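Local structure of NAD(P)H-flavin oxidoreductase (Staphylococcus epidermidis ATCC 12228, 3GBH) at residues B[32-37]-B[155-160]; B[49-54]-B[92-97]; B[55-60]-B[176-181]; B[70-75]-B[83-88]. The protein probably catalyses NAD(P)H-dependent reduction of substrates, with flavin mononucleotide as its bound redox cofactor. All coordinates share one frame; numbering follows the deposited sequence.

Interaction 1: residues B[32-37]-B[155-160]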
# COMPACT_ATOMS: atom_id res chain seq x y z
N ARG B 32 -16.76 -28.02 -24.57
CA ARG B 32 -17.04 -28.61 -23.23
C ARG B 32 -15.90 -28.57 -22.25
O ARG B 32 -16.14 -28.31 -21.09
CB ARG B 32 -17.56 -30.04 -23.31
CG ARG B 32 -19.03 -30.03 -23.61
CD ARG B 32 -19.76 -31.31 -23.31
NE ARG B 32 -21.10 -31.27 -23.90
CZ ARG B 32 -21.98 -32.25 -23.79
NH1 ARG B 32 -21.67 -33.36 -23.13
NH2 ARG B 32 -23.17 -32.12 -24.35
N GLU B 33 -14.68 -28.78 -22.73
CA GLU B 33 -13.47 -28.78 -21.88
C GLU B 33 -13.39 -27.45 -21.17
O GLU B 33 -13.13 -27.37 -19.98
CB GLU B 33 -12.20 -29.05 -22.74
CG GLU B 33 -10.92 -29.48 -21.95
CD GLU B 33 -9.67 -29.75 -22.88
OE1 GLU B 33 -9.85 -29.97 -24.11
OE2 GLU B 33 -8.51 -29.77 -22.35
N GLU B 34 -13.69 -26.39 -21.90
CA GLU B 34 -13.62 -25.07 -21.36
C GLU B 34 -14.77 -24.78 -20.37
O GLU B 34 -14.53 -24.26 -19.29
CB GLU B 34 -13.64 -24.09 -22.51
CG GLU B 34 -13.39 -22.73 -22.07
CD GLU B 34 -12.01 -22.24 -22.32
OE1 GLU B 34 -11.03 -23.02 -22.31
OE2 GLU B 34 -11.91 -21.03 -22.50
N MSE B 35 -16.01 -25.11 -20.74
CA MSE B 35 -17.13 -24.95 -19.79
C MSE B 35 -16.88 -25.72 -18.49
O MSE B 35 -17.22 -25.25 -17.39
CB MSE B 35 -18.43 -25.46 -20.43
CG MSE B 35 -19.67 -25.22 -19.56
SE MSE B 35 -20.08 -23.32 -19.42
CE MSE B 35 -20.84 -23.06 -21.17
N ASP B 36 -16.34 -26.92 -18.62
CA ASP B 36 -16.01 -27.74 -17.45
C ASP B 36 -14.90 -27.12 -16.58
O ASP B 36 -14.97 -27.20 -15.37
CB ASP B 36 -15.66 -29.16 -17.87
CG ASP B 36 -16.90 -30.00 -18.16
OD1 ASP B 36 -18.03 -29.48 -18.00
OD2 ASP B 36 -16.74 -31.16 -18.56
N GLU B 37 -13.88 -26.51 -17.20
CA GLU B 37 -12.86 -25.76 -16.46
C GLU B 37 -13.47 -24.62 -15.68
O GLU B 37 -13.21 -24.45 -14.48
CB GLU B 37 -11.79 -25.18 -17.39
CG GLU B 37 -10.84 -26.16 -17.96
CD GLU B 37 -9.84 -25.51 -18.95
OE1 GLU B 37 -9.68 -24.26 -18.88
OE2 GLU B 37 -9.23 -26.22 -19.79
N LYS B 155 -15.15 -14.63 -17.24
CA LYS B 155 -14.46 -13.44 -17.75
C LYS B 155 -12.95 -13.66 -17.89
O LYS B 155 -12.33 -13.17 -18.85
CB LYS B 155 -14.75 -12.23 -16.88
CG LYS B 155 -14.22 -10.92 -17.43
CD LYS B 155 -15.11 -10.35 -18.49
CE LYS B 155 -14.34 -9.72 -19.61
NZ LYS B 155 -14.27 -10.66 -20.73
N ALA B 156 -12.34 -14.40 -16.97
CA ALA B 156 -10.90 -14.69 -17.05
C ALA B 156 -10.57 -15.52 -18.29
O ALA B 156 -9.44 -15.44 -18.85
CB ALA B 156 -10.43 -15.40 -15.77
N HIS B 157 -11.54 -16.31 -18.73
CA HIS B 157 -11.41 -17.12 -19.96
C HIS B 157 -11.72 -16.35 -21.22
O HIS B 157 -11.59 -16.89 -22.32
CB HIS B 157 -12.33 -18.33 -19.90
CG HIS B 157 -11.81 -19.44 -19.04
ND1 HIS B 157 -11.49 -20.68 -19.56
CD2 HIS B 157 -11.60 -19.50 -17.71
CE1 HIS B 157 -11.07 -21.46 -18.57
NE2 HIS B 157 -11.13 -20.77 -17.44
N GLY B 158 -12.15 -15.10 -21.08
CA GLY B 158 -12.37 -14.24 -22.25
C GLY B 158 -13.85 -14.16 -22.63
O GLY B 158 -14.22 -13.52 -23.61
N TYR B 159 -14.70 -14.80 -21.84
CA TYR B 159 -16.15 -14.82 -22.08
C TYR B 159 -16.83 -13.70 -21.30
O TYR B 159 -16.19 -13.02 -20.48
CB TYR B 159 -16.75 -16.18 -21.69
CG TYR B 159 -16.17 -17.29 -22.50
CD1 TYR B 159 -16.23 -17.25 -23.88
CD2 TYR B 159 -15.53 -18.37 -21.91
CE1 TYR B 159 -15.68 -18.24 -24.65
CE2 TYR B 159 -14.97 -19.39 -22.68
CZ TYR B 159 -15.06 -19.32 -24.06
OH TYR B 159 -14.51 -20.31 -24.89
N ASP B 160 -18.10 -13.47 -21.59
CA ASP B 160 -18.91 -12.55 -20.83
C ASP B 160 -20.19 -13.22 -20.40
O ASP B 160 -20.57 -14.25 -20.95
CB ASP B 160 -19.19 -11.30 -21.63
CG ASP B 160 -17.98 -10.36 -21.65
OD1 ASP B 160 -17.75 -9.70 -20.61
OD2 ASP B 160 -17.26 -10.32 -22.68
O HOH W 1 -11.49 -19.26 -24.22
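Glu-34 lays its carboxylate against the imidazole of His-157 and the ring of Tyr-159. From His-157, ND1 donates to OE2 of Glu-34 at 3.0 Å, and the bond is almost straight, 165° at the hydrogen. The acceptor sits in the imidazole plane, yet the nitrogen stands almost directly above the carboxylate plane, and the two flat groups are turned 89° to each other. With CG of Glu-34 anti to the backbone N (chi1 -172°), the acid leaves helix 32-42 toward the histidine. In this nitroreductase-family fold the receiving site is the C-terminal end of helix 132-156, closed by a Schellman motif in which Gly-158 adopts positive phi before strand 160-164 begins. A water donating to OE2 of Glu-34 also donates to the carbonyl O of His-157, 3.0 Å from the water oxygen, so the carboxylate is tied to that turn directly through the ring and, by way of the water, through the backbone. CE2 of Tyr-159 approaches OE2 of Glu-34 to 3.5 Å, while its hydroxyl is hydrogen-bonded to Tyr-28. Glu-37 adds OE1 at the imidazole edge, 3.1 Å from CE1 of His-157. The other carboxylate oxygen of Glu-34, OE1, forms a salt bridge with Arg-7.

Interaction 2: residues B[49-54]-B[92-97]. With FMN (flavin mononucleotide), chain E.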
# COMPACT_ATOMS: atom_id res chain seq x y z
N VAL B 49 -21.47 -25.68 5.64
CA VAL B 49 -20.97 -27.04 5.93
C VAL B 49 -20.44 -27.82 4.73
O VAL B 49 -20.46 -29.05 4.72
CB VAL B 49 -21.97 -27.88 6.79
CG1 VAL B 49 -22.03 -27.26 8.21
CG2 VAL B 49 -23.35 -27.92 6.18
N ASN B 50 -19.91 -27.08 3.75
CA ASN B 50 -19.39 -27.65 2.52
C ASN B 50 -20.37 -28.57 1.78
O ASN B 50 -19.96 -29.51 1.10
CB ASN B 50 -18.08 -28.37 2.79
CG ASN B 50 -17.24 -28.55 1.54
OD1 ASN B 50 -17.27 -27.72 0.62
ND2 ASN B 50 -16.49 -29.65 1.49
N MSE B 51 -21.66 -28.26 1.89
CA MSE B 51 -22.67 -29.17 1.37
C MSE B 51 -22.96 -28.92 -0.09
O MSE B 51 -23.63 -29.71 -0.69
CB MSE B 51 -23.94 -29.12 2.21
CG MSE B 51 -24.74 -30.39 2.14
SE MSE B 51 -23.82 -31.91 2.94
CE MSE B 51 -23.93 -31.38 4.79
N GLN B 52 -22.45 -27.83 -0.67
CA GLN B 52 -22.43 -27.68 -2.12
C GLN B 52 -23.80 -27.96 -2.76
O GLN B 52 -23.94 -28.85 -3.57
CB GLN B 52 -21.39 -28.63 -2.67
CG GLN B 52 -19.99 -28.32 -2.17
CD GLN B 52 -19.04 -29.44 -2.49
OE1 GLN B 52 -18.73 -29.71 -3.68
NE2 GLN B 52 -18.61 -30.15 -1.45
N PRO B 53 -24.83 -27.18 -2.40
CA PRO B 53 -26.20 -27.48 -2.84
C PRO B 53 -26.55 -27.04 -4.28
O PRO B 53 -27.71 -27.22 -4.74
CB PRO B 53 -27.03 -26.71 -1.85
CG PRO B 53 -26.23 -25.45 -1.59
CD PRO B 53 -24.77 -25.95 -1.59
N TRP B 54 -25.58 -26.46 -4.98
CA TRP B 54 -25.84 -25.88 -6.29
C TRP B 54 -25.94 -26.96 -7.33
O TRP B 54 -25.20 -27.95 -7.30
CB TRP B 54 -24.74 -24.91 -6.70
CG TRP B 54 -23.35 -25.35 -6.33
CD1 TRP B 54 -22.65 -26.38 -6.87
CD2 TRP B 54 -22.52 -24.78 -5.31
NE1 TRP B 54 -21.41 -26.47 -6.28
CE2 TRP B 54 -21.31 -25.50 -5.31
CE3 TRP B 54 -22.67 -23.72 -4.41
CZ2 TRP B 54 -20.27 -25.21 -4.44
CZ3 TRP B 54 -21.64 -23.43 -3.54
CH2 TRP B 54 -20.46 -24.15 -3.56
N LEU B 92 -32.79 -28.48 -2.06
CA LEU B 92 -33.31 -28.35 -0.68
C LEU B 92 -33.07 -29.61 0.15
O LEU B 92 -33.24 -29.57 1.37
CB LEU B 92 -34.82 -28.05 -0.70
CG LEU B 92 -35.27 -26.75 -1.38
CD1 LEU B 92 -36.81 -26.70 -1.45
CD2 LEU B 92 -34.72 -25.55 -0.66
N GLN B 93 -32.68 -30.71 -0.51
CA GLN B 93 -32.24 -31.96 0.16
C GLN B 93 -30.76 -32.24 -0.07
O GLN B 93 -30.32 -33.39 -0.22
CB GLN B 93 -33.10 -33.13 -0.28
CG GLN B 93 -34.57 -32.94 0.07
CD GLN B 93 -35.45 -33.99 -0.54
OE1 GLN B 93 -35.14 -35.17 -0.48
NE2 GLN B 93 -36.56 -33.58 -1.13
N ASN B 94 -29.97 -31.17 -0.03
CA ASN B 94 -28.57 -31.23 -0.34
C ASN B 94 -27.77 -32.17 0.56
O ASN B 94 -26.68 -32.63 0.17
CB ASN B 94 -27.97 -29.82 -0.30
CG ASN B 94 -28.28 -29.08 0.98
OD1 ASN B 94 -27.78 -29.46 2.02
ND2 ASN B 94 -29.10 -27.99 0.91
N TYR B 95 -28.30 -32.43 1.76
CA TYR B 95 -27.66 -33.29 2.77
C TYR B 95 -27.67 -34.75 2.34
O TYR B 95 -26.96 -35.59 2.90
CB TYR B 95 -28.36 -33.16 4.13
CG TYR B 95 -29.86 -33.31 4.03
CD1 TYR B 95 -30.45 -34.56 3.88
CD2 TYR B 95 -30.69 -32.19 3.99
CE1 TYR B 95 -31.80 -34.69 3.75
CE2 TYR B 95 -32.03 -32.31 3.87
CZ TYR B 95 -32.59 -33.55 3.73
OH TYR B 95 -33.96 -33.67 3.60
N GLU B 96 -28.45 -35.07 1.31
CA GLU B 96 -28.38 -36.42 0.74
C GLU B 96 -26.99 -36.73 0.17
O GLU B 96 -26.67 -37.90 -0.00
CB GLU B 96 -29.48 -36.67 -0.30
CG GLU B 96 -30.89 -36.65 0.26
CD GLU B 96 -31.22 -37.87 1.12
OE1 GLU B 96 -30.52 -38.88 1.01
OE2 GLU B 96 -32.18 -37.80 1.92
N LYS B 97 -26.18 -35.72 -0.13
CA LYS B 97 -24.78 -35.92 -0.59
C LYS B 97 -23.72 -35.86 0.52
O LYS B 97 -22.50 -35.94 0.24
CB LYS B 97 -24.43 -34.89 -1.70
CG LYS B 97 -25.25 -35.13 -3.02
CD LYS B 97 -24.61 -34.43 -4.19
CE LYS B 97 -25.47 -34.54 -5.46
NZ LYS B 97 -25.74 -35.92 -5.85
N1 FMN E . -17.61 -21.87 8.86
C2 FMN E . -17.61 -21.77 10.23
O2 FMN E . -16.58 -22.07 10.87
N3 FMN E . -18.76 -21.35 10.89
C4 FMN E . -19.92 -21.03 10.20
O4 FMN E . -20.91 -20.65 10.86
C4A FMN E . -19.94 -21.14 8.80
N5 FMN E . -21.08 -20.87 8.05
C5A FMN E . -20.96 -20.71 6.68
C6 FMN E . -22.00 -20.13 5.95
C7 FMN E . -21.91 -19.94 4.59
C7M FMN E . -23.04 -19.29 3.84
C8 FMN E . -20.77 -20.34 3.93
C8M FMN E . -20.67 -20.10 2.46
C9 FMN E . -19.72 -20.91 4.63
C9A FMN E . -19.80 -21.12 6.02
N10 FMN E . -18.76 -21.70 6.75
C10 FMN E . -18.78 -21.59 8.13
C1' FMN E . -17.46 -22.10 6.07
C2' FMN E . -17.68 -23.41 5.33
O2' FMN E . -17.59 -24.52 6.21
C3' FMN E . -16.60 -23.56 4.27
O3' FMN E . -16.70 -22.52 3.34
C4' FMN E . -16.64 -24.91 3.57
O4' FMN E . -16.31 -25.87 4.56
C5' FMN E . -15.66 -24.92 2.40
O5' FMN E . -14.31 -24.71 2.84
P FMN E . -13.45 -23.48 2.26
O1P FMN E . -12.09 -23.47 2.95
O2P FMN E . -14.19 -22.20 2.54
O3P FMN E . -13.27 -23.55 0.79
O HOH W 2 -25.37 -31.47 -1.95
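A buried amide oxygen facing a methylene group is the odd feature here: OD1 of Asn-94 lies 3.2 Å from CG of selenomethionine Met-51 and has no hydrogen-bonding partner in the model. The setting is the meeting of two loops at one end of the nitroreductase-family sheet, one leading into strand 54-59 and the other, with a 3-10 turn at 94-97, leaving strand 84-91. CG of Asn-94 is placed between the backbone N and the carbonyl carbon (chi1 52°), which turns the amide toward Met-51 and Pro-53. Its ND2 is hydrogen-bonded to the carbonyl O of Asp-91, so the other half of the amide is held. Beside it, CB of Pro-53 packs on CB of Asn-94 at 3.6 Å, and the doubly bent chain of Met-51 brings SE to 4.1 Å from CA of Tyr-95. One water lies within hydrogen-bonding distance of Met-51 O and Asn-94 O and links the two loops, though it probably cannot serve every acceptor near it at once. The same loop borders a flavin bound largely by the second subunit, and Asn-50 ND2 is hydrogen-bonded to Val-202 O of that subunit. Where the loop meets the cofactor, CB of Asn-50 is 3.5 Å from the ribityl O4' of FMN.

Interaction 3: residues B[55-60]-B[176-181]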
# COMPACT_ATOMS: atom_id res chain seq x y z
N ARG B 55 -26.85 -26.75 -8.29
CA ARG B 55 -27.04 -27.67 -9.42
C ARG B 55 -27.19 -26.83 -10.68
O ARG B 55 -28.08 -26.00 -10.77
CB ARG B 55 -28.30 -28.50 -9.22
CG ARG B 55 -28.33 -29.29 -7.89
CD ARG B 55 -27.27 -30.39 -7.78
NE ARG B 55 -27.42 -31.08 -6.51
CZ ARG B 55 -26.66 -30.89 -5.43
NH1 ARG B 55 -25.63 -30.06 -5.44
NH2 ARG B 55 -26.95 -31.56 -4.33
N ILE B 56 -26.33 -27.07 -11.67
CA ILE B 56 -26.26 -26.22 -12.87
C ILE B 56 -26.85 -26.95 -14.09
O ILE B 56 -26.32 -27.97 -14.52
CB ILE B 56 -24.82 -25.80 -13.18
CG1 ILE B 56 -24.16 -25.15 -11.95
CG2 ILE B 56 -24.81 -24.83 -14.42
CD1 ILE B 56 -22.67 -24.83 -12.12
N ALA B 57 -27.95 -26.42 -14.63
CA ALA B 57 -28.48 -26.85 -15.93
C ALA B 57 -27.84 -25.96 -17.00
O ALA B 57 -28.11 -24.76 -17.03
CB ALA B 57 -30.03 -26.74 -15.97
N VAL B 58 -26.97 -26.54 -17.83
CA VAL B 58 -26.27 -25.79 -18.87
C VAL B 58 -27.12 -25.96 -20.13
O VAL B 58 -27.00 -26.96 -20.86
CB VAL B 58 -24.85 -26.34 -19.09
CG1 VAL B 58 -24.11 -25.53 -20.14
CG2 VAL B 58 -24.05 -26.42 -17.74
N VAL B 59 -28.03 -25.00 -20.36
CA VAL B 59 -28.93 -25.06 -21.50
C VAL B 59 -28.22 -24.56 -22.75
O VAL B 59 -28.03 -23.38 -22.93
CB VAL B 59 -30.22 -24.25 -21.26
CG1 VAL B 59 -31.14 -24.34 -22.48
CG2 VAL B 59 -30.91 -24.76 -19.99
N GLN B 60 -27.88 -25.50 -23.63
CA GLN B 60 -27.14 -25.19 -24.85
C GLN B 60 -27.85 -25.65 -26.13
O GLN B 60 -27.66 -25.03 -27.17
CB GLN B 60 -25.74 -25.81 -24.77
CG GLN B 60 -25.80 -27.32 -24.55
CD GLN B 60 -24.44 -28.03 -24.67
OE1 GLN B 60 -24.40 -29.24 -24.93
NE2 GLN B 60 -23.34 -27.30 -24.42
N ILE B 176 -37.64 -28.04 -17.64
CA ILE B 176 -36.38 -28.68 -17.98
C ILE B 176 -36.24 -30.11 -17.44
O ILE B 176 -35.33 -30.82 -17.83
CB ILE B 176 -35.15 -27.83 -17.60
CG1 ILE B 176 -34.91 -27.82 -16.10
CG2 ILE B 176 -35.32 -26.39 -18.12
CD1 ILE B 176 -33.70 -26.99 -15.72
N GLY B 177 -37.16 -30.50 -16.56
CA GLY B 177 -37.21 -31.85 -16.04
C GLY B 177 -36.48 -32.07 -14.75
O GLY B 177 -35.85 -33.11 -14.57
N TYR B 178 -36.52 -31.08 -13.85
CA TYR B 178 -35.99 -31.22 -12.50
C TYR B 178 -37.17 -31.25 -11.55
O TYR B 178 -38.19 -30.58 -11.79
CB TYR B 178 -35.07 -30.07 -12.13
CG TYR B 178 -33.71 -30.05 -12.80
CD1 TYR B 178 -33.42 -30.84 -13.91
CD2 TYR B 178 -32.71 -29.23 -12.32
CE1 TYR B 178 -32.17 -30.79 -14.52
CE2 TYR B 178 -31.47 -29.18 -12.92
CZ TYR B 178 -31.20 -29.96 -14.00
OH TYR B 178 -29.95 -29.90 -14.56
N ASP B 179 -37.03 -32.01 -10.48
CA ASP B 179 -38.10 -32.18 -9.48
C ASP B 179 -38.32 -30.80 -8.84
O ASP B 179 -37.44 -30.30 -8.13
CB ASP B 179 -37.64 -33.21 -8.43
CG ASP B 179 -38.69 -33.51 -7.37
OD1 ASP B 179 -39.60 -32.68 -7.15
OD2 ASP B 179 -38.58 -34.59 -6.75
N SER B 180 -39.48 -30.19 -9.12
CA SER B 180 -39.76 -28.82 -8.68
C SER B 180 -40.00 -28.69 -7.17
O SER B 180 -39.88 -27.60 -6.63
CB SER B 180 -40.93 -28.21 -9.47
OG SER B 180 -42.07 -29.01 -9.39
N ASP B 181 -40.31 -29.78 -6.50
CA ASP B 181 -40.43 -29.78 -5.05
C ASP B 181 -39.07 -29.72 -4.37
O ASP B 181 -38.96 -29.14 -3.30
CB ASP B 181 -41.17 -31.01 -4.53
CG ASP B 181 -42.66 -30.98 -4.85
OD1 ASP B 181 -43.19 -29.87 -5.10
OD2 ASP B 181 -43.31 -32.06 -4.84
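Two first torsions set the meeting of Ile-176 and Tyr-178 with Ala-57. In Ile-176, CG1 occupies the place between the backbone N and the carbonyl carbon (chi1 73°), and the chain then runs straight out to CD1. In Tyr-178, CG stands anti to the carbonyl carbon (chi1 -72°), and the ring extends toward the same strand. The two side chains converge on the single methyl group of Ala-57: CD1 of Ile-176 touches CB of Ala-57 at 3.7 Å, and CZ of Tyr-178 reaches that CB at 4.0 Å. They also pack on each other, since CD1 of Ile-176 lies over the centre of one face of the Tyr-178 ring, a CH-pi type of approach. The phenol oxygen comes closer still to the strand, with OH of Tyr-178 3.5 Å from CB of Ala-57, but its hydrogen bond goes to Glu-211 OE2 of the second subunit. Strand 54-59 is an outermost strand of the antiparallel sheet within this chain, and residues 56 to 58 pair in parallel with a strand of the second subunit, so the sheet continues across the subunit interface. The contact therefore brings the loop between helix 172-176 and strand 183-192 over strand 54-59, close to the point where the partner joins. Gly-177, between them in sequence, takes positive phi as the helix ends. Further along the loop, Asp-179 OD1 accepts from Asp-181 N at 3.1 Å, forming an Asx turn whose hydrogen bond is bent, 139° at the hydrogen.

Interaction 4: residues B[70-75]-B[83-88]. With FMN (flavin mononucleotide), chain H.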
# COMPACT_ATOMS: atom_id res chain seq x y z
N GLU B 70 -40.26 -19.15 -23.76
CA GLU B 70 -41.33 -18.33 -23.19
C GLU B 70 -41.03 -17.96 -21.73
O GLU B 70 -41.33 -16.86 -21.30
CB GLU B 70 -42.71 -19.00 -23.34
N SER B 71 -40.40 -18.88 -21.00
CA SER B 71 -40.02 -18.61 -19.61
C SER B 71 -38.97 -17.50 -19.44
O SER B 71 -38.76 -17.04 -18.32
CB SER B 71 -39.49 -19.88 -18.94
OG SER B 71 -40.47 -20.91 -19.01
N PHE B 72 -38.26 -17.12 -20.49
CA PHE B 72 -37.28 -16.04 -20.35
C PHE B 72 -37.80 -14.68 -20.73
O PHE B 72 -37.11 -13.69 -20.53
CB PHE B 72 -35.95 -16.39 -21.01
CG PHE B 72 -35.11 -17.24 -20.14
CD1 PHE B 72 -35.31 -18.60 -20.09
CD2 PHE B 72 -34.18 -16.67 -19.29
CE1 PHE B 72 -34.57 -19.40 -19.22
CE2 PHE B 72 -33.43 -17.46 -18.43
CZ PHE B 72 -33.63 -18.82 -18.38
N GLY B 73 -39.04 -14.62 -21.18
CA GLY B 73 -39.75 -13.33 -21.27
C GLY B 73 -38.98 -12.28 -22.04
O GLY B 73 -38.65 -12.50 -23.20
N PHE B 74 -38.66 -11.15 -21.40
CA PHE B 74 -38.00 -10.06 -22.10
C PHE B 74 -36.50 -10.30 -22.18
O PHE B 74 -35.79 -9.47 -22.75
CB PHE B 74 -38.30 -8.68 -21.46
CG PHE B 74 -39.76 -8.29 -21.51
CD1 PHE B 74 -40.34 -7.85 -22.70
CD2 PHE B 74 -40.57 -8.40 -20.37
CE1 PHE B 74 -41.69 -7.51 -22.75
CE2 PHE B 74 -41.92 -8.05 -20.42
CZ PHE B 74 -42.49 -7.61 -21.60
N ASN B 75 -36.01 -11.42 -21.64
CA ASN B 75 -34.62 -11.80 -21.79
C ASN B 75 -34.34 -12.75 -23.01
O ASN B 75 -33.43 -13.59 -23.00
CB ASN B 75 -34.13 -12.38 -20.46
CG ASN B 75 -34.12 -11.35 -19.37
OD1 ASN B 75 -33.43 -10.35 -19.49
ND2 ASN B 75 -34.87 -11.57 -18.29
N SER B 83 -24.01 -18.67 -25.83
CA SER B 83 -23.45 -20.01 -26.03
C SER B 83 -24.21 -21.01 -25.17
O SER B 83 -24.42 -22.15 -25.57
CB SER B 83 -21.97 -20.02 -25.70
OG SER B 83 -21.25 -19.26 -26.65
N ALA B 84 -24.60 -20.58 -23.96
CA ALA B 84 -25.41 -21.39 -23.08
C ALA B 84 -26.16 -20.45 -22.15
O ALA B 84 -25.65 -19.36 -21.81
CB ALA B 84 -24.50 -22.37 -22.25
N MSE B 85 -27.35 -20.88 -21.73
CA MSE B 85 -28.03 -20.27 -20.58
C MSE B 85 -27.89 -21.21 -19.39
O MSE B 85 -28.47 -22.30 -19.38
CB MSE B 85 -29.51 -20.05 -20.89
CG MSE B 85 -30.29 -19.41 -19.74
SE MSE B 85 -29.72 -17.59 -19.32
CE MSE B 85 -30.60 -16.70 -20.78
N LEU B 86 -27.13 -20.78 -18.41
CA LEU B 86 -26.92 -21.54 -17.19
C LEU B 86 -28.10 -21.24 -16.28
O LEU B 86 -28.39 -20.08 -16.06
CB LEU B 86 -25.62 -21.14 -16.51
CG LEU B 86 -24.35 -21.10 -17.38
CD1 LEU B 86 -23.12 -20.82 -16.53
CD2 LEU B 86 -24.18 -22.39 -18.15
N ILE B 87 -28.80 -22.26 -15.81
CA ILE B 87 -29.83 -22.06 -14.79
C ILE B 87 -29.37 -22.79 -13.53
O ILE B 87 -29.19 -24.00 -13.55
CB ILE B 87 -31.19 -22.55 -15.24
CG1 ILE B 87 -31.52 -22.00 -16.64
CG2 ILE B 87 -32.29 -22.13 -14.23
CD1 ILE B 87 -32.85 -22.54 -17.24
N ILE B 88 -29.18 -22.03 -12.45
CA ILE B 88 -28.63 -22.57 -11.22
C ILE B 88 -29.77 -22.77 -10.24
O ILE B 88 -30.53 -21.85 -9.96
CB ILE B 88 -27.58 -21.65 -10.63
CG1 ILE B 88 -26.40 -21.48 -11.61
CG2 ILE B 88 -27.08 -22.18 -9.28
CD1 ILE B 88 -25.59 -20.24 -11.36
N1 FMN H . -30.30 -8.18 -16.52
C2 FMN H . -31.22 -8.44 -17.53
O2 FMN H . -31.08 -7.99 -18.67
N3 FMN H . -32.33 -9.19 -17.23
C4 FMN H . -32.53 -9.72 -15.95
O4 FMN H . -33.55 -10.39 -15.73
C4A FMN H . -31.62 -9.44 -14.95
N5 FMN H . -31.79 -9.90 -13.66
C5A FMN H . -30.73 -9.90 -12.77
C6 FMN H . -30.77 -10.68 -11.60
C7 FMN H . -29.71 -10.69 -10.72
C7M FMN H . -29.77 -11.52 -9.47
C8 FMN H . -28.59 -9.89 -10.99
C8M FMN H . -27.40 -9.85 -10.09
C9 FMN H . -28.55 -9.13 -12.14
C9A FMN H . -29.61 -9.12 -13.06
N10 FMN H . -29.57 -8.36 -14.24
C10 FMN H . -30.49 -8.65 -15.24
C1' FMN H . -28.33 -7.57 -14.61
C2' FMN H . -28.33 -6.30 -13.77
O2' FMN H . -29.24 -5.34 -14.29
C3' FMN H . -26.91 -5.73 -13.72
O3' FMN H . -26.08 -6.63 -13.03
C4' FMN H . -26.80 -4.35 -13.07
O4' FMN H . -27.51 -3.40 -13.87
C5' FMN H . -25.34 -3.94 -12.93
O5' FMN H . -24.72 -3.87 -14.21
P FMN H . -23.43 -4.75 -14.53
O1P FMN H . -22.96 -4.47 -15.93
O2P FMN H . -23.79 -6.19 -14.31
O3P FMN H . -22.32 -4.41 -13.56
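Next to the flavin pocket, the loop that carries Asn-75 is packed through Phe-72 onto strand 84-91 at Met-85 and Ile-87. Selenomethionine Met-85 and Phe-72 approach from opposite directions. CG of Met-85 meets CZ of Phe-72 at 3.7 Å, while SE of Met-85 lies 4.7 Å from the centroid of the Phe-72 ring and 46° off its normal, an oblique Met-aromatic contact. The chain of Met-85 starts with CG anti to the backbone N (chi1 -180°) and bends twice beyond it, bringing SE and CE along the CE2 side of the phenyl ring. Ile-87, two residues further along the strand, puts CD1 at the ring edge, 4.0 Å from CZ of Phe-72. In the nitroreductase-family sheet this strand lies between 54-59 and 183-192, and it begins with a classic beta bulge, Ser-83 and Ala-84 together facing Ile-191. Phe-72 also meets the nearly parallel ring of Phe-167. From the packed phenylalanine the loop turns directly to the cofactor: Asn-75 N donates to Phe-72 O at 2.8 Å, and the Asn-75 amide meets the flavin with both its polar atoms. N3 of FMN donates to OD1 of Asn-75 at 2.8 Å, with 147° at the hydrogen, and ND2 of Asn-75 donates to O4 of FMN at 3.1 Å. That same ND2 is hydrogen-bonded to Gly-166 O.

How the interactions relate
All four contacts border the antiparallel sheet. Interactions 3 and 4 lie closest, centres about 12 Å apart, on neighbouring strands 54-59 and 84-91, where Val-59 O and Ala-57 O probably accept from Met-85 N and Ile-87 N. Interaction 1 joins helix 32-42 to the end of helix 132-156; Met-35 of the first helix also packs on Val-58 and Ala-84, and the centres of interactions 1 and 3 are about 20 Å apart. Interaction 2 lies across the chain's centre from interaction 1, centres about 25 Å apart. Along the sequence, interaction 4 falls within the span of each of the others, and interaction 3 alternates with 1 and 2. Interactions 2 and 4 border different flavins, consistent with cofactor sites built by paired subunits.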